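Local coordinates for regulatory protein SdiA (Escherichia coli, PDB 4LFU), which acts as a LuxR-type quorum-sensing receptor and transcription factor that detects acyl-homoserine lactone autoinducers from other bacteria and activates transcription upstream of the ftsQAZ cell-division genes, at residues I30-Q33 against A34-E38; L150-K153 against M154-L157; E21-E24 against E25-E29; R11-L14 against L15-Q18; A66-S69 against Y70-K74. All coordinates share one frame; numbering follows the deposited sequence.

Contact 1: residues I30-Q33 against A34-E38; sequences IELQ and AQQLE
Ile-30 O takes the N-H of Ala-34 at 2.9 Å, the first of four i to i+4 bonds that run helix 23-36 out to its C-terminal end; the last joins Leu-37 N to Gln-33 O at 3.1 Å. A Schellman motif then closes the helix at Glu-38, which has a positive phi of 71° and turns its own N onto Gln-35 O at 3.0 Å. The tight side faces the domain core. Ala-34 sets its CB 3.5 Å from Ile-30 O, Leu-37 lays CG over Gln-33 O, and Ile-30, Ala-34 and Leu-37 all rest on Phe-135 of strand 130-137. The other side is looser and more polar, with Gln-35 and Gln-36 exposed to solvent. There the Gln-35 chain crosses that of Glu-31, with OE1 3.6 Å from Glu-31 CG and the amide and carboxylate planes 20° apart. Gln-33 belongs to the buried part. Its chain folds back at chi2 (-56°), and NE2 is held by Glu-29 OE2 one turn earlier. Its OE1 and Gln-36 OE1 share one water, which donates to Gln-36 OE1 at 3.1 Å and only weakly to Gln-33 OE1.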
# COMPACT_ATOMS: atom_id res chain seq x y z
N ILE A 30 -16.37 -11.82 -10.78
CA ILE A 30 -16.33 -10.38 -11.08
C ILE A 30 -17.29 -10.04 -12.21
O ILE A 30 -18.03 -9.05 -12.11
CB ILE A 30 -14.93 -9.86 -11.44
CG1 ILE A 30 -14.02 -9.85 -10.20
CG2 ILE A 30 -15.02 -8.46 -12.09
CD1 ILE A 30 -12.53 -9.83 -10.54
N GLU A 31 -17.30 -10.87 -13.26
CA GLU A 31 -18.27 -10.72 -14.36
C GLU A 31 -19.73 -10.77 -13.88
O GLU A 31 -20.52 -9.88 -14.21
CB GLU A 31 -18.03 -11.76 -15.46
CG GLU A 31 -18.96 -11.54 -16.66
CD GLU A 31 -18.67 -12.47 -17.83
OE1 GLU A 31 -18.49 -11.95 -18.96
OE2 GLU A 31 -18.63 -13.71 -17.62
N LEU A 32 -20.06 -11.77 -13.07
CA LEU A 32 -21.39 -11.88 -12.45
C LEU A 32 -21.78 -10.67 -11.59
O LEU A 32 -22.91 -10.20 -11.68
CB LEU A 32 -21.49 -13.17 -11.63
CG LEU A 32 -22.85 -13.83 -11.40
CD1 LEU A 32 -23.29 -13.76 -9.92
CD2 LEU A 32 -23.97 -13.34 -12.37
N GLN A 33 -20.84 -10.18 -10.79
CA GLN A 33 -21.04 -8.99 -9.94
C GLN A 33 -21.23 -7.71 -10.75
O GLN A 33 -22.05 -6.88 -10.41
CB GLN A 33 -19.85 -8.81 -8.97
CG GLN A 33 -19.78 -9.81 -7.84
CD GLN A 33 -21.04 -9.84 -7.01
OE1 GLN A 33 -21.60 -8.78 -6.68
NE2 GLN A 33 -21.52 -11.05 -6.68
N ALA A 34 -20.45 -7.55 -11.82
CA ALA A 34 -20.64 -6.43 -12.74
C ALA A 34 -22.08 -6.43 -13.27
O ALA A 34 -22.75 -5.39 -13.27
CB ALA A 34 -19.65 -6.53 -13.89
N GLN A 35 -22.52 -7.61 -13.71
CA GLN A 35 -23.87 -7.85 -14.22
C GLN A 35 -24.97 -7.52 -13.22
O GLN A 35 -25.97 -6.90 -13.59
CB GLN A 35 -23.97 -9.29 -14.75
CG GLN A 35 -23.49 -9.38 -16.21
CD GLN A 35 -22.99 -10.76 -16.65
OE1 GLN A 35 -22.36 -10.88 -17.70
NE2 GLN A 35 -23.28 -11.79 -15.85
N GLN A 36 -24.78 -7.89 -11.96
CA GLN A 36 -25.72 -7.54 -10.89
C GLN A 36 -25.83 -6.05 -10.65
O GLN A 36 -26.92 -5.54 -10.33
CB GLN A 36 -25.38 -8.27 -9.59
CG GLN A 36 -25.75 -9.73 -9.62
CD GLN A 36 -25.46 -10.43 -8.31
OE1 GLN A 36 -25.60 -9.85 -7.23
NE2 GLN A 36 -25.07 -11.70 -8.39
N LEU A 37 -24.72 -5.34 -10.79
CA LEU A 37 -24.73 -3.88 -10.70
C LEU A 37 -25.19 -3.22 -12.00
O LEU A 37 -25.20 -2.00 -12.09
CB LEU A 37 -23.35 -3.35 -10.29
CG LEU A 37 -22.79 -3.81 -8.94
CD1 LEU A 37 -21.32 -3.44 -8.83
CD2 LEU A 37 -23.58 -3.19 -7.81
N GLU A 38 -25.58 -4.03 -12.99
CA GLU A 38 -26.05 -3.56 -14.32
C GLU A 38 -24.94 -2.99 -15.19
O GLU A 38 -25.11 -1.95 -15.81
CB GLU A 38 -27.20 -2.53 -14.21
CG GLU A 38 -28.59 -3.11 -14.45
CD GLU A 38 -29.51 -3.04 -13.22
OE1 GLU A 38 -30.75 -2.93 -13.41
OE2 GLU A 38 -29.00 -3.08 -12.07
O HOH W 1 -24.55 -7.34 -5.85

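Contact 2: residues L150-K153 against M154-L157; sequences LQLK and MQLL
The flat groups here are the amides of Gln-151 and Gln-155, one turn apart on helix 147-167 of the autoinducer-binding domain, and they share a water at their NE2 ends. Each NE2 donates to it, Gln-155 NE2 at 3.1 Å. The Gln-155 amide also has an apolar neighbour at this end: Leu-152 lies alongside, pointing the same way, with CD2 4.0 Å from Gln-155 NE2. Arg-10 of the second subunit packs on both glutamines and Phe-7 of that subunit on Leu-152, so this flank of the helix belongs to the dimer contact. Underneath, Gln-155 N bonds to Gln-151 O at 2.9 Å. Met-154 turns to the sheet, on Val-119 and Phe-135, while Leu-150 beside it packs on Leu-37 and Tyr-39. The methionine keeps CG beside its backbone N (chi1 -72°), which lays its chain parallel to Leu-150 and brings SD within 4.0 Å of Leu-150 CD1. Lys-153 leaves in another direction, extended, to a salt bridge with Glu-149 and a cation-pi contact with Trp-9. Behind it, Leu-157 presses CG to 3.3 Å from Lys-153 O.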
# COMPACT_ATOMS: atom_id res chain seq x y z
N LEU A 150 -22.42 1.35 -4.00
CA LEU A 150 -21.51 1.03 -5.12
C LEU A 150 -20.03 1.15 -4.73
O LEU A 150 -19.22 0.32 -5.11
CB LEU A 150 -21.82 1.91 -6.36
CG LEU A 150 -20.91 1.78 -7.59
CD1 LEU A 150 -21.08 0.42 -8.23
CD2 LEU A 150 -21.16 2.88 -8.62
N GLN A 151 -19.69 2.19 -3.97
CA GLN A 151 -18.32 2.40 -3.51
C GLN A 151 -17.82 1.29 -2.61
O GLN A 151 -16.72 0.77 -2.83
CB GLN A 151 -18.22 3.73 -2.79
CG GLN A 151 -18.21 4.89 -3.74
CD GLN A 151 -17.85 6.17 -3.06
OE1 GLN A 151 -18.66 7.10 -3.00
NE2 GLN A 151 -16.62 6.24 -2.53
N LEU A 152 -18.64 0.92 -1.63
CA LEU A 152 -18.28 -0.08 -0.64
C LEU A 152 -18.22 -1.49 -1.25
O LEU A 152 -17.35 -2.30 -0.87
CB LEU A 152 -19.25 -0.04 0.55
CG LEU A 152 -19.08 1.09 1.58
CD1 LEU A 152 -20.31 1.17 2.46
CD2 LEU A 152 -17.85 0.88 2.44
N LYS A 153 -19.11 -1.75 -2.21
CA LYS A 153 -19.13 -3.03 -2.91
C LYS A 153 -17.92 -3.22 -3.80
O LYS A 153 -17.33 -4.29 -3.81
CB LYS A 153 -20.42 -3.20 -3.72
CG LYS A 153 -21.60 -3.57 -2.85
CD LYS A 153 -22.83 -3.86 -3.67
CE LYS A 153 -24.00 -4.25 -2.77
NZ LYS A 153 -25.11 -4.79 -3.60
N MET A 154 -17.54 -2.18 -4.52
CA MET A 154 -16.37 -2.27 -5.37
C MET A 154 -15.08 -2.24 -4.55
O MET A 154 -14.04 -2.73 -5.00
CB MET A 154 -16.38 -1.16 -6.42
CG MET A 154 -17.44 -1.34 -7.54
SD MET A 154 -17.15 -0.00 -8.72
CE MET A 154 -15.77 -0.74 -9.62
N GLN A 155 -15.15 -1.66 -3.35
CA GLN A 155 -14.01 -1.69 -2.44
C GLN A 155 -13.63 -3.10 -2.13
O GLN A 155 -12.46 -3.44 -2.22
CB GLN A 155 -14.29 -0.95 -1.14
CG GLN A 155 -13.77 0.44 -1.08
CD GLN A 155 -14.09 1.09 0.25
OE1 GLN A 155 -13.71 0.58 1.30
NE2 GLN A 155 -14.80 2.22 0.20
N LEU A 156 -14.63 -3.91 -1.78
CA LEU A 156 -14.45 -5.35 -1.48
C LEU A 156 -14.05 -6.18 -2.69
O LEU A 156 -13.13 -7.00 -2.60
CB LEU A 156 -15.70 -5.94 -0.79
CG LEU A 156 -15.77 -7.39 -0.28
CD1 LEU A 156 -16.96 -7.56 0.67
CD2 LEU A 156 -15.85 -8.45 -1.43
N LEU A 157 -14.72 -5.96 -3.83
CA LEU A 157 -14.48 -6.71 -5.08
C LEU A 157 -13.08 -6.57 -5.61
O LEU A 157 -12.50 -7.55 -6.03
CB LEU A 157 -15.46 -6.30 -6.18
CG LEU A 157 -16.91 -6.72 -5.93
CD1 LEU A 157 -17.85 -6.06 -6.96
CD2 LEU A 157 -17.04 -8.21 -5.98
O HOH W 2 -14.37 4.18 -2.15

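Contact 3: residues E21-E24 against E25-E29; sequences ETAE and EVYHE
Glu-25 OE2 accepts the N-H of Glu-21 at 3.0 Å, met from above the carboxylate plane, 51° out of it, while OE1 of the same carboxylate forms a salt bridge with Arg-19. OE2 takes a second, weak bond from Thr-22 N. Thr-22 is the N-cap of helix 23-36 and Glu-25 sits three residues on, so a glutamate reaching back to the N-cap amide supplies one half of a capping box. The Glu-25 chain is extended at chi2 (177°), which lets the carboxylate reach back to the N-H groups of Glu-21 and Thr-22. Next come the backbone bonds. Thr-22 O receives Val-26 N and Glu-25 N only weakly, whereas the following turn is firm, with Tyr-27 N on Ala-23 O at 3.0 Å and His-28 N on Glu-24 O at 2.8 Å. Packing begins where Tyr-27 lies obliquely against that turn: CD2 is 3.2 Å from Ala-23 O and CE2 3.9 Å from Ala-23 CB. Farther out, the tyrosine ring stacks on Tyr-60, and Val-26 faces Phe-17 and Ala-164. With two backbone N-H groups and an arginine beside it, the Glu-25 carboxylate probably stays ionised, and its negative charge would suit the positive end of the helix dipole.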
# COMPACT_ATOMS: atom_id res chain seq x y z
N GLU A 21 -10.56 -21.56 -6.12
CA GLU A 21 -9.40 -22.43 -6.35
C GLU A 21 -8.67 -22.13 -7.66
O GLU A 21 -7.56 -22.62 -7.87
CB GLU A 21 -9.82 -23.90 -6.34
CG GLU A 21 -10.05 -24.51 -4.96
CD GLU A 21 -10.40 -26.01 -5.03
OE1 GLU A 21 -9.67 -26.77 -5.74
OE2 GLU A 21 -11.40 -26.44 -4.38
N THR A 22 -9.31 -21.36 -8.54
CA THR A 22 -8.70 -20.95 -9.81
C THR A 22 -8.91 -19.46 -10.15
O THR A 22 -9.82 -18.81 -9.63
CB THR A 22 -9.21 -21.83 -11.01
OG1 THR A 22 -10.65 -21.80 -11.05
CG2 THR A 22 -8.72 -23.28 -10.89
N ALA A 23 -8.05 -18.94 -11.02
CA ALA A 23 -8.22 -17.63 -11.63
C ALA A 23 -9.59 -17.43 -12.32
O ALA A 23 -10.24 -16.42 -12.08
CB ALA A 23 -7.09 -17.37 -12.61
N GLU A 24 -10.03 -18.39 -13.13
CA GLU A 24 -11.33 -18.30 -13.84
C GLU A 24 -12.53 -18.14 -12.90
O GLU A 24 -13.49 -17.45 -13.24
CB GLU A 24 -11.53 -19.45 -14.85
CG GLU A 24 -13.03 -19.86 -15.19
CD GLU A 24 -13.87 -18.82 -15.99
OE1 GLU A 24 -13.36 -17.73 -16.37
OE2 GLU A 24 -15.07 -19.11 -16.24
N GLU A 25 -12.47 -18.75 -11.71
CA GLU A 25 -13.53 -18.59 -10.71
C GLU A 25 -13.58 -17.17 -10.19
O GLU A 25 -14.66 -16.65 -9.87
CB GLU A 25 -13.30 -19.51 -9.51
CG GLU A 25 -13.61 -21.00 -9.68
CD GLU A 25 -13.26 -21.78 -8.41
OE1 GLU A 25 -14.00 -21.68 -7.40
OE2 GLU A 25 -12.22 -22.47 -8.40
N VAL A 26 -12.41 -16.54 -10.06
CA VAL A 26 -12.29 -15.14 -9.65
C VAL A 26 -12.88 -14.23 -10.74
O VAL A 26 -13.74 -13.38 -10.46
CB VAL A 26 -10.80 -14.74 -9.34
CG1 VAL A 26 -10.69 -13.29 -9.00
CG2 VAL A 26 -10.20 -15.58 -8.22
N TYR A 27 -12.44 -14.43 -11.99
CA TYR A 27 -12.91 -13.63 -13.12
C TYR A 27 -14.40 -13.80 -13.38
O TYR A 27 -15.11 -12.83 -13.61
CB TYR A 27 -12.10 -13.90 -14.38
CG TYR A 27 -10.65 -13.56 -14.22
CD1 TYR A 27 -10.25 -12.34 -13.70
CD2 TYR A 27 -9.68 -14.46 -14.60
CE1 TYR A 27 -8.89 -12.02 -13.55
CE2 TYR A 27 -8.33 -14.17 -14.46
CZ TYR A 27 -7.95 -12.95 -13.93
OH TYR A 27 -6.60 -12.66 -13.80
N HIS A 28 -14.88 -15.04 -13.29
CA HIS A 28 -16.30 -15.31 -13.49
C HIS A 28 -17.18 -14.61 -12.45
O HIS A 28 -18.24 -14.08 -12.80
CB HIS A 28 -16.57 -16.83 -13.51
CG HIS A 28 -18.02 -17.16 -13.72
ND1 HIS A 28 -18.85 -17.54 -12.68
CD2 HIS A 28 -18.79 -17.11 -14.83
CE1 HIS A 28 -20.07 -17.74 -13.16
NE2 HIS A 28 -20.06 -17.48 -14.46
N GLU A 29 -16.74 -14.60 -11.19
CA GLU A 29 -17.44 -13.92 -10.11
C GLU A 29 -17.47 -12.40 -10.30
O GLU A 29 -18.48 -11.77 -10.00
CB GLU A 29 -16.85 -14.29 -8.75
CG GLU A 29 -17.63 -13.79 -7.51
CD GLU A 29 -19.10 -14.24 -7.50
OE1 GLU A 29 -19.38 -15.42 -7.82
OE2 GLU A 29 -19.99 -13.41 -7.16

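Contact 4: residues R11-L14 against L15-Q18; sequences RTML and LRFQ
Met-13 doubles back at chi2 (-51°) and again at chi3 (-65°), and this curl turns its tip along helix 6-19 to two residues of the next turn. CE comes 3.5 Å from Phe-17 CE2, while SD stands 3.6 Å from Arg-16 NH1 in an oblique approach. Phe-17 has CG beside its own backbone N (chi1 -77°), which leaves Met-13 O at the ring edge, near its plane, 3.2 Å from CD2; the same oxygen accepts Phe-17 N at 3.0 Å. Thr-12 runs parallel to Arg-16 and sets CG2 3.8 Å from Arg-16 NH2. Its hydroxyl is taken up by Ser-8 O. The backbone bonds vary in strength: Arg-16 N to Thr-12 O is 2.9 Å, but Leu-15 N to Arg-11 O is weak. Around the helix, Met-13 and Phe-17 make the inner face, against helix 147-167 and helix 23-36. On the outer side Arg-11 forms a salt bridge with Asp-148 of the second subunit. Arg-16 does the reverse and turns inward, pairing NH1 with Glu-29 OE2 of helix 23-36. Met-13 lies against both partners, its sulfur by Arg-16 NH1 and its methyl by Glu-29 OE2, and this apolar neighbour would be expected to strengthen the attraction between them.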
# COMPACT_ATOMS: atom_id res chain seq x y z
N ARG A 11 -20.48 -10.50 3.89
CA ARG A 11 -20.21 -11.79 4.53
C ARG A 11 -20.11 -12.93 3.48
O ARG A 11 -19.16 -13.72 3.49
CB ARG A 11 -21.28 -12.08 5.60
CG ARG A 11 -20.79 -12.72 6.89
CD ARG A 11 -21.63 -12.31 8.15
NE ARG A 11 -23.08 -12.22 7.91
CZ ARG A 11 -23.84 -11.15 8.14
NH1 ARG A 11 -23.30 -10.04 8.65
NH2 ARG A 11 -25.14 -11.18 7.87
N THR A 12 -21.09 -12.98 2.57
CA THR A 12 -21.09 -13.93 1.45
C THR A 12 -19.89 -13.78 0.50
O THR A 12 -19.31 -14.78 0.06
CB THR A 12 -22.38 -13.78 0.61
OG1 THR A 12 -23.51 -13.60 1.48
CG2 THR A 12 -22.60 -15.00 -0.29
N MET A 13 -19.53 -12.54 0.18
CA MET A 13 -18.49 -12.29 -0.81
C MET A 13 -17.10 -12.69 -0.33
O MET A 13 -16.33 -13.29 -1.07
CB MET A 13 -18.53 -10.85 -1.34
CG MET A 13 -19.79 -10.51 -2.13
SD MET A 13 -20.20 -11.68 -3.46
CE MET A 13 -18.79 -11.46 -4.56
N LEU A 14 -16.78 -12.35 0.93
CA LEU A 14 -15.52 -12.77 1.55
C LEU A 14 -15.39 -14.27 1.50
O LEU A 14 -14.33 -14.80 1.14
CB LEU A 14 -15.44 -12.29 3.00
CG LEU A 14 -15.36 -10.77 3.14
CD1 LEU A 14 -15.48 -10.33 4.59
CD2 LEU A 14 -14.07 -10.26 2.51
N LEU A 15 -16.46 -14.97 1.83
CA LEU A 15 -16.43 -16.42 1.82
C LEU A 15 -16.26 -16.98 0.41
O LEU A 15 -15.44 -17.87 0.20
CB LEU A 15 -17.66 -17.01 2.54
CG LEU A 15 -17.48 -17.21 4.05
CD1 LEU A 15 -18.83 -17.28 4.80
CD2 LEU A 15 -16.60 -18.46 4.35
N ARG A 16 -17.01 -16.44 -0.55
CA ARG A 16 -16.88 -16.84 -1.95
C ARG A 16 -15.47 -16.68 -2.50
O ARG A 16 -14.98 -17.56 -3.15
CB ARG A 16 -17.87 -16.10 -2.85
CG ARG A 16 -19.07 -16.92 -3.23
CD ARG A 16 -19.87 -16.20 -4.29
NE ARG A 16 -21.28 -16.18 -3.93
CZ ARG A 16 -22.17 -15.32 -4.42
NH1 ARG A 16 -21.81 -14.39 -5.29
NH2 ARG A 16 -23.44 -15.39 -4.01
N PHE A 17 -14.82 -15.55 -2.23
CA PHE A 17 -13.44 -15.34 -2.71
C PHE A 17 -12.41 -16.14 -1.94
O PHE A 17 -11.38 -16.55 -2.50
CB PHE A 17 -13.07 -13.86 -2.72
CG PHE A 17 -13.65 -13.09 -3.87
CD1 PHE A 17 -13.09 -13.21 -5.16
CD2 PHE A 17 -14.74 -12.24 -3.69
CE1 PHE A 17 -13.62 -12.50 -6.22
CE2 PHE A 17 -15.26 -11.53 -4.75
CZ PHE A 17 -14.70 -11.66 -6.03
N GLN A 18 -12.67 -16.36 -0.65
CA GLN A 18 -11.85 -17.26 0.17
C GLN A 18 -11.78 -18.67 -0.43
O GLN A 18 -10.71 -19.26 -0.52
CB GLN A 18 -12.41 -17.35 1.60
CG GLN A 18 -11.82 -16.37 2.63
CD GLN A 18 -12.63 -16.34 3.96
OE1 GLN A 18 -12.83 -15.28 4.55
NE2 GLN A 18 -13.10 -17.52 4.40

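Contact 5: residues A66-S69 against Y70-K74; sequences AWVS and YYQAK
Tyr-70 loses much of its surface to the preceding turn, where its CB presses 3.2 Å from Ala-66 O and 3.5 Å from Trp-67 O. The bond from Tyr-70 N to Ala-66 O is bent, 136° at the hydrogen, with the donor well above the carbonyl plane. The ring swings away from that turn because chi1 is -169°, CG standing opposite the backbone N, and the aliphatic part of Lys-74 lies over one face, with CG 3.9 Å above the plane and offset toward the rim. Ser-69 contributes mostly backbone: its carbonyl oxygen takes Ala-73 N at 3.1 Å and has Ala-73 CB beside it. Val-68 is the apolar member. Gln-72 runs alongside it, pointing the same way, so that OE1 comes within 4.0 Å of Val-68 CG1, and both side chains touch Phe-59 of strand 57-61. The remaining flank turns inward: Trp-67 meets His-113 edge-to-face, and Tyr-71 OH hydrogen-bonds to Asp-80. A tetraethylene glycol, probably from the crystallisation liquor, lies about 4 Å from the Tyr-71 side chain and may mark a pocket. This is an amphipathic helix packed by one flank against the sheet, as in LuxR-type autoinducer-binding domains, where the signal binds between sheet and helices.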
# COMPACT_ATOMS: atom_id res chain seq x y z
N ALA A 66 -11.35 -7.17 -30.22
CA ALA A 66 -11.01 -6.09 -31.18
C ALA A 66 -10.76 -4.74 -30.51
O ALA A 66 -9.92 -3.95 -30.98
CB ALA A 66 -12.07 -5.98 -32.26
N TRP A 67 -11.50 -4.47 -29.43
CA TRP A 67 -11.35 -3.25 -28.62
C TRP A 67 -10.03 -3.20 -27.86
O TRP A 67 -9.36 -2.17 -27.82
CB TRP A 67 -12.49 -3.13 -27.59
CG TRP A 67 -13.87 -3.03 -28.16
CD1 TRP A 67 -14.28 -3.37 -29.43
CD2 TRP A 67 -15.05 -2.60 -27.46
NE1 TRP A 67 -15.64 -3.17 -29.55
CE2 TRP A 67 -16.13 -2.70 -28.36
CE3 TRP A 67 -15.28 -2.14 -26.15
CZ2 TRP A 67 -17.45 -2.35 -28.00
CZ3 TRP A 67 -16.59 -1.78 -25.79
CH2 TRP A 67 -17.66 -1.88 -26.72
N VAL A 68 -9.67 -4.32 -27.24
CA VAL A 68 -8.43 -4.45 -26.48
C VAL A 68 -7.26 -4.27 -27.46
O VAL A 68 -6.34 -3.48 -27.23
CB VAL A 68 -8.36 -5.87 -25.80
CG1 VAL A 68 -6.98 -6.14 -25.21
CG2 VAL A 68 -9.42 -6.01 -24.74
N SER A 69 -7.34 -5.01 -28.56
CA SER A 69 -6.34 -4.97 -29.62
C SER A 69 -6.17 -3.54 -30.17
O SER A 69 -5.05 -3.11 -30.46
CB SER A 69 -6.73 -5.98 -30.70
OG SER A 69 -5.80 -6.00 -31.75
N TYR A 70 -7.28 -2.81 -30.25
CA TYR A 70 -7.29 -1.40 -30.72
C TYR A 70 -6.69 -0.44 -29.70
O TYR A 70 -5.91 0.43 -30.06
CB TYR A 70 -8.74 -0.96 -31.05
CG TYR A 70 -8.89 0.36 -31.78
CD1 TYR A 70 -8.66 0.45 -33.16
CD2 TYR A 70 -9.27 1.49 -31.10
CE1 TYR A 70 -8.81 1.67 -33.84
CE2 TYR A 70 -9.42 2.73 -31.76
CZ TYR A 70 -9.19 2.82 -33.13
OH TYR A 70 -9.33 4.05 -33.77
N TYR A 71 -7.10 -0.58 -28.44
CA TYR A 71 -6.50 0.16 -27.30
C TYR A 71 -4.98 -0.00 -27.23
O TYR A 71 -4.27 0.96 -26.93
CB TYR A 71 -7.19 -0.32 -26.01
CG TYR A 71 -6.77 0.29 -24.69
CD1 TYR A 71 -5.56 -0.04 -24.09
CD2 TYR A 71 -7.64 1.15 -24.00
CE1 TYR A 71 -5.21 0.48 -22.85
CE2 TYR A 71 -7.29 1.67 -22.76
CZ TYR A 71 -6.08 1.33 -22.20
OH TYR A 71 -5.72 1.84 -21.00
N GLN A 72 -4.48 -1.21 -27.50
CA GLN A 72 -3.04 -1.52 -27.51
C GLN A 72 -2.28 -0.90 -28.67
O GLN A 72 -1.19 -0.35 -28.48
CB GLN A 72 -2.82 -3.03 -27.48
CG GLN A 72 -3.17 -3.67 -26.12
CD GLN A 72 -3.11 -5.20 -26.15
OE1 GLN A 72 -3.53 -5.83 -27.12
NE2 GLN A 72 -2.59 -5.79 -25.07
N ALA A 73 -2.86 -1.00 -29.87
CA ALA A 73 -2.30 -0.44 -31.11
C ALA A 73 -2.27 1.09 -31.10
O ALA A 73 -1.38 1.69 -31.70
CB ALA A 73 -3.07 -0.94 -32.34
N LYS A 74 -3.24 1.71 -30.43
CA LYS A 74 -3.25 3.18 -30.36
C LYS A 74 -2.46 3.73 -29.17
O LYS A 74 -2.36 4.92 -29.02
CB LYS A 74 -4.68 3.73 -30.36
CG LYS A 74 -5.49 3.38 -31.60
CD LYS A 74 -4.95 4.12 -32.81
CE LYS A 74 -5.49 3.52 -34.09
NZ LYS A 74 -4.87 4.19 -35.26

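In the fold
Contacts 1, 2, 3 and 4 belong to a three-helix group, with helices 23-36 and 147-167 on the sheet and helix 6-19 packed on them, whereas contact 5 lies apart, about 34 Å from contact 4 between centres, on a surface helix. Contacts 3 and 1 are the two ends of helix 23-36, one opened by a glutamate cap and the other closed by backbone bonds. Contact 2 is the most buried and largely apolar, touching contact 1 through Leu-37 and Leu-150 and contact 4 through Leu-156 and Met-13. Contacts 2 and 4 also face the second subunit. Polar groups gather instead where contacts 1, 3 and 4 converge: Glu-29 both pairs with Arg-16 and holds the Gln-33 amide.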